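Local coordinates for enoyl-CoA hydratase (Mycobacterium avium, PDB 3OC7), which probably catalyses the addition of water across the double bond of 2-enoyl-CoA thioesters in fatty acid metabolism, at residues 95-98 against 99-103; 221-224 against 225-229. All coordinates share one frame; numbering follows the deposited sequence.

Interactions 1 and 2 are each a single run of helix, the first on helix 86-106 and the second on helix 212-245, and the two helices pack against each other where Arg102 NE comes within 4.0 Å of Leu227 CD2. The centre of interaction 1 lies about 10 Å from the centre of the chain, that of interaction 2 about 17 Å. Residues 95-103 keep an unbroken set of i to i+4 backbone bonds, with two methionines on the inner face. In residues 221-229 the helix is kinked, water stands in for two of its backbone bonds, and a second subunit reaches Leu221 and Thr222.

Interaction 1. Residues 95-98 against 99-103; sequences REMA and ALMRA
Met101 lies back along the preceding turn of its helix, over the carbonyl of Met97: its CG is 3.5 Å from Met97 O, and its terminal methyl CE is 3.9 Å from Ala98 CA. CG stands beside the backbone N (chi1 -66°), which sends the chain back toward the earlier turn. Met97 takes another course. The bend at chi2 brings its CE to 3.9 Å from Met101 CG; the two thioether chains cross at about a right angle. Long, flexible and apolar, the methionines can follow the helix wall and still reach Ile154, which both touch.

Beneath them the backbone is regular alpha-helix. Met101 N reaches Met97 O at 3.1 Å and almost straight, with an N-H...O angle of 176°, while Arg102 N gives a 2.9 Å bond to Ala98 O. Ala99 and Leu100 bond in the same way to Arg95 and Glu96. The buried Ala98 adds only a methyl to its face.

Two arginines tie this helix to helix 212-245: Arg95 makes salt bridges with Glu92 one turn earlier and with Glu235 of that helix, and the extended chain of Arg102 reaches Glu106 on its own helix and Asp231 on the other. Met101 and Arg102 also touch Phe230 of helix 212-245. Toward the interior, Leu100 packs on Leu43 and His44 of helix 37-52 and shares Leu126 of helix 123-129 with Met97, which places this part of helix 86-106 between three other helices.

Interaction 2. Residues 221-224 against 225-229; sequences LTTA and AVLER. With EDO (1,2-ethanediol), chain B; EDO (1,2-ethanediol), chain C.
The guanidinium of Arg229 has a 1,2-ethanediol at its edge, with C1 of the diol in its plane; NH1 donates to O1 of this molecule at 3.0 Å, with an N-H...O angle of 155°. The bend at chi3 (-68°) turns the group, and the same O1 also lies close to Arg229 CD. The diol probably comes from the crystallisation liquor, as does a second one whose O2 donates to Leu221 O.

Between these ends helix 212-245 is kinked, and two waters fill in for the missing backbone bonds. Water 1 donates to Leu221 O and accepts from Ala225 N, and water 2 donates to Thr222 O at 2.6 Å and accepts from Val226 N at 3.0 Å, each bridging an i to i+4 pair that lacks its direct bond. Regular bonding resumes with Leu227 N to Thr223 O at 3.0 Å, followed by Glu228 N to Ala224 O. Leu227 runs beside Thr223, pointing the same way, its CD1 4.2 Å from Thr223 OG1. Both pack on Val105 of helix 86-106: the leucine fills the interface with apolar branches, while Thr223 is compact and its OG1 has a weak hydrogen bond to Ala220 O. Ala224 and Ala225 offer only methyls on the exposed side. Leu221 meets Leu237 of the second subunit.

Interaction 1. Residues 95-98 against 99-103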
loop_
_atom_site.group_PDB
_atom_site.type_symbol
_atom_site.label_atom_id
_atom_site.label_comp_id
_atom_site.label_asym_id
_atom_site.label_seq_id
_atom_site.Cartn_x
_atom_site.Cartn_y
_atom_site.Cartn_z
ATOM N N ARG A 95 0.927 27.268 0.886
ATOM C CA ARG A 95 -0.150 27.240 -0.133
ATOM C C ARG A 95 0.412 27.216 -1.575
ATOM O O ARG A 95 -0.108 26.495 -2.440
ATOM C CB ARG A 95 -1.159 28.406 0.046
ATOM C CG ARG A 95 -1.994 28.375 1.337
ATOM C CD ARG A 95 -3.102 29.449 1.311
ATOM N NE ARG A 95 -3.773 29.612 2.607
ATOM C CZ ARG A 95 -3.788 30.736 3.329
ATOM N NH1 ARG A 95 -3.163 31.826 2.895
ATOM N NH2 ARG A 95 -4.434 30.771 4.496
ATOM N N GLU A 96 1.466 27.982 -1.829
ATOM C CA GLU A 96 2.141 27.999 -3.123
ATOM C C GLU A 96 2.791 26.643 -3.506
ATOM O O GLU A 96 2.741 26.229 -4.686
ATOM C CB GLU A 96 3.113 29.194 -3.201
ATOM C CG GLU A 96 2.340 30.530 -3.361
ATOM C CD GLU A 96 3.163 31.783 -3.078
ATOM O OE1 GLU A 96 4.368 31.665 -2.771
ATOM O OE2 GLU A 96 2.585 32.900 -3.167
ATOM N N MET A 97 3.366 25.945 -2.519
ATOM C CA MET A 97 3.858 24.583 -2.726
ATOM C C MET A 97 2.730 23.598 -3.088
ATOM O O MET A 97 2.873 22.826 -4.050
ATOM C CB MET A 97 4.665 24.090 -1.507
ATOM C CG MET A 97 5.393 22.750 -1.741
ATOM S SD MET A 97 6.538 22.849 -3.152
ATOM C CE MET A 97 6.870 21.128 -3.502
ATOM N N ALA A 98 1.614 23.638 -2.353
ATOM C CA ALA A 98 0.440 22.808 -2.676
ATOM C C ALA A 98 -0.107 23.062 -4.089
ATOM O O ALA A 98 -0.424 22.106 -4.825
ATOM C CB ALA A 98 -0.661 22.996 -1.619
ATOM N N ALA A 99 -0.183 24.334 -4.501
ATOM C CA ALA A 99 -0.692 24.668 -5.840
ATOM C C ALA A 99 0.200 24.178 -6.999
ATOM O O ALA A 99 -0.313 23.780 -8.060
ATOM C CB ALA A 99 -0.948 26.180 -5.947
ATOM N N LEU A 100 1.519 24.188 -6.783
ATOM C CA LEU A 100 2.464 23.652 -7.763
ATOM C C LEU A 100 2.337 22.136 -7.898
ATOM O O LEU A 100 2.281 21.614 -9.021
ATOM C CB LEU A 100 3.913 24.092 -7.458
ATOM C CG LEU A 100 5.015 23.527 -8.377
ATOM C CD1 LEU A 100 4.801 23.952 -9.844
ATOM C CD2 LEU A 100 6.384 23.974 -7.843
ATOM N N MET A 101 2.306 21.439 -6.769
ATOM C CA MET A 101 2.065 19.985 -6.794
ATOM C C MET A 101 0.747 19.624 -7.480
ATOM O O MET A 101 0.690 18.701 -8.319
ATOM C CB MET A 101 2.115 19.395 -5.370
ATOM C CG MET A 101 3.510 19.469 -4.674
ATOM S SD MET A 101 3.562 18.530 -3.109
ATOM C CE MET A 101 2.227 19.350 -2.186
ATOM N N ARG A 102 -0.310 20.366 -7.160
ATOM C CA ARG A 102 -1.638 20.142 -7.753
ATOM C C ARG A 102 -1.674 20.351 -9.296
ATOM O O ARG A 102 -2.362 19.597 -10.008
ATOM C CB ARG A 102 -2.733 20.975 -7.039
ATOM C CG ARG A 102 -4.167 20.551 -7.410
ATOM C CD ARG A 102 -5.286 21.131 -6.518
ATOM N NE ARG A 102 -6.563 20.470 -6.837
ATOM C CZ ARG A 102 -7.557 20.240 -5.986
ATOM N NH1 ARG A 102 -7.484 20.628 -4.709
ATOM N NH2 ARG A 102 -8.652 19.620 -6.430
ATOM N N ALA A 103 -0.926 21.340 -9.802
ATOM C CA ALA A 103 -0.809 21.580 -11.258
ATOM C C ALA A 103 -0.202 20.367 -11.992
ATOM O O ALA A 103 -0.672 19.969 -13.068
ATOM C CB ALA A 103 -0.003 22.858 -11.564
#

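Interaction 2. Residues 221-224 against 225-229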
loop_
_atom_site.group_PDB
_atom_site.type_symbol
_atom_site.label_atom_id
_atom_site.label_comp_id
_atom_site.label_asym_id
_atom_site.label_seq_id
_atom_site.Cartn_x
_atom_site.Cartn_y
_atom_site.Cartn_z
ATOM N N LEU A 221 -7.493 8.020 -13.740
ATOM C CA LEU A 221 -7.889 6.895 -12.857
ATOM C C LEU A 221 -6.973 6.782 -11.611
ATOM O O LEU A 221 -7.449 6.529 -10.479
ATOM C CB LEU A 221 -7.927 5.566 -13.625
ATOM C CG LEU A 221 -8.973 5.433 -14.745
ATOM C CD1 LEU A 221 -8.566 4.327 -15.705
ATOM C CD2 LEU A 221 -10.368 5.163 -14.165
ATOM N N THR A 222 -5.668 7.014 -11.824
ATOM C CA THR A 222 -4.630 6.894 -10.776
ATOM C C THR A 222 -4.491 8.129 -9.866
ATOM O O THR A 222 -3.914 8.011 -8.770
ATOM C CB THR A 222 -3.218 6.500 -11.356
ATOM O OG1 THR A 222 -2.612 7.614 -12.049
ATOM C CG2 THR A 222 -3.320 5.259 -12.285
ATOM N N THR A 223 -5.027 9.283 -10.290
ATOM C CA THR A 223 -4.904 10.541 -9.509
ATOM C C THR A 223 -6.144 10.961 -8.703
ATOM O O THR A 223 -6.045 11.871 -7.871
ATOM C CB THR A 223 -4.538 11.757 -10.415
ATOM O OG1 THR A 223 -5.581 11.956 -11.385
ATOM C CG2 THR A 223 -3.179 11.568 -11.108
ATOM N N ALA A 224 -7.286 10.302 -8.931
ATOM C CA ALA A 224 -8.553 10.669 -8.273
ATOM C C ALA A 224 -8.456 10.707 -6.743
ATOM O O ALA A 224 -8.883 11.690 -6.111
ATOM C CB ALA A 224 -9.697 9.737 -8.730
ATOM N N ALA A 225 -7.865 9.666 -6.149
ATOM C CA ALA A 225 -7.713 9.600 -4.673
ATOM C C ALA A 225 -6.759 10.671 -4.111
ATOM O O ALA A 225 -6.992 11.217 -3.015
ATOM C CB ALA A 225 -7.272 8.199 -4.217
ATOM N N VAL A 226 -5.693 10.975 -4.855
ATOM C CA VAL A 226 -4.744 12.042 -4.493
ATOM C C VAL A 226 -5.423 13.430 -4.464
ATOM O O VAL A 226 -5.268 14.183 -3.483
ATOM C CB VAL A 226 -3.481 12.046 -5.424
ATOM C CG1 VAL A 226 -2.520 13.193 -5.076
ATOM C CG2 VAL A 226 -2.734 10.699 -5.325
ATOM N N LEU A 227 -6.213 13.753 -5.490
ATOM C CA LEU A 227 -6.899 15.049 -5.533
ATOM C C LEU A 227 -7.949 15.218 -4.398
ATOM O O LEU A 227 -8.137 16.340 -3.874
ATOM C CB LEU A 227 -7.486 15.295 -6.930
ATOM C CG LEU A 227 -6.424 15.457 -8.037
ATOM C CD1 LEU A 227 -7.036 15.373 -9.443
ATOM C CD2 LEU A 227 -5.645 16.754 -7.841
ATOM N N GLU A 228 -8.581 14.108 -3.996
ATOM C CA GLU A 228 -9.518 14.109 -2.860
ATOM C C GLU A 228 -8.826 14.485 -1.553
ATOM O O GLU A 228 -9.416 15.207 -0.714
ATOM C CB GLU A 228 -10.202 12.747 -2.690
ATOM C CG GLU A 228 -11.192 12.379 -3.773
ATOM C CD GLU A 228 -11.693 10.944 -3.635
ATOM O OE1 GLU A 228 -12.124 10.556 -2.522
ATOM O OE2 GLU A 228 -11.654 10.198 -4.637
ATOM N N ARG A 229 -7.585 14.016 -1.377
ATOM C CA ARG A 229 -6.763 14.332 -0.187
ATOM C C ARG A 229 -6.396 15.830 -0.132
ATOM O O ARG A 229 -6.479 16.454 0.943
ATOM C CB ARG A 229 -5.512 13.418 -0.123
ATOM C CG ARG A 229 -4.629 13.598 1.119
ATOM C CD ARG A 229 -3.325 12.790 1.065
ATOM N NE ARG A 229 -3.549 11.341 1.141
ATOM C CZ ARG A 229 -3.418 10.602 2.241
ATOM N NH1 ARG A 229 -3.061 11.156 3.394
ATOM N NH2 ARG A 229 -3.639 9.293 2.177
HETATM C C1 EDO B . -11.672 4.301 -9.386
HETATM O O1 EDO B . -12.027 3.475 -8.269
HETATM C C2 EDO B . -10.673 5.368 -8.959
HETATM O O2 EDO B . -10.365 6.160 -10.116
HETATM C C1 EDO C . -2.471 14.332 5.594
HETATM O O1 EDO C . -3.023 14.052 4.303
HETATM C C2 EDO C . -2.694 13.155 6.534
HETATM O O2 EDO C . -2.126 13.500 7.806
HETATM O O HOH W 1 -7.249 7.009 -7.620
HETATM O O HOH W 2 -5.071 8.568 -6.506
#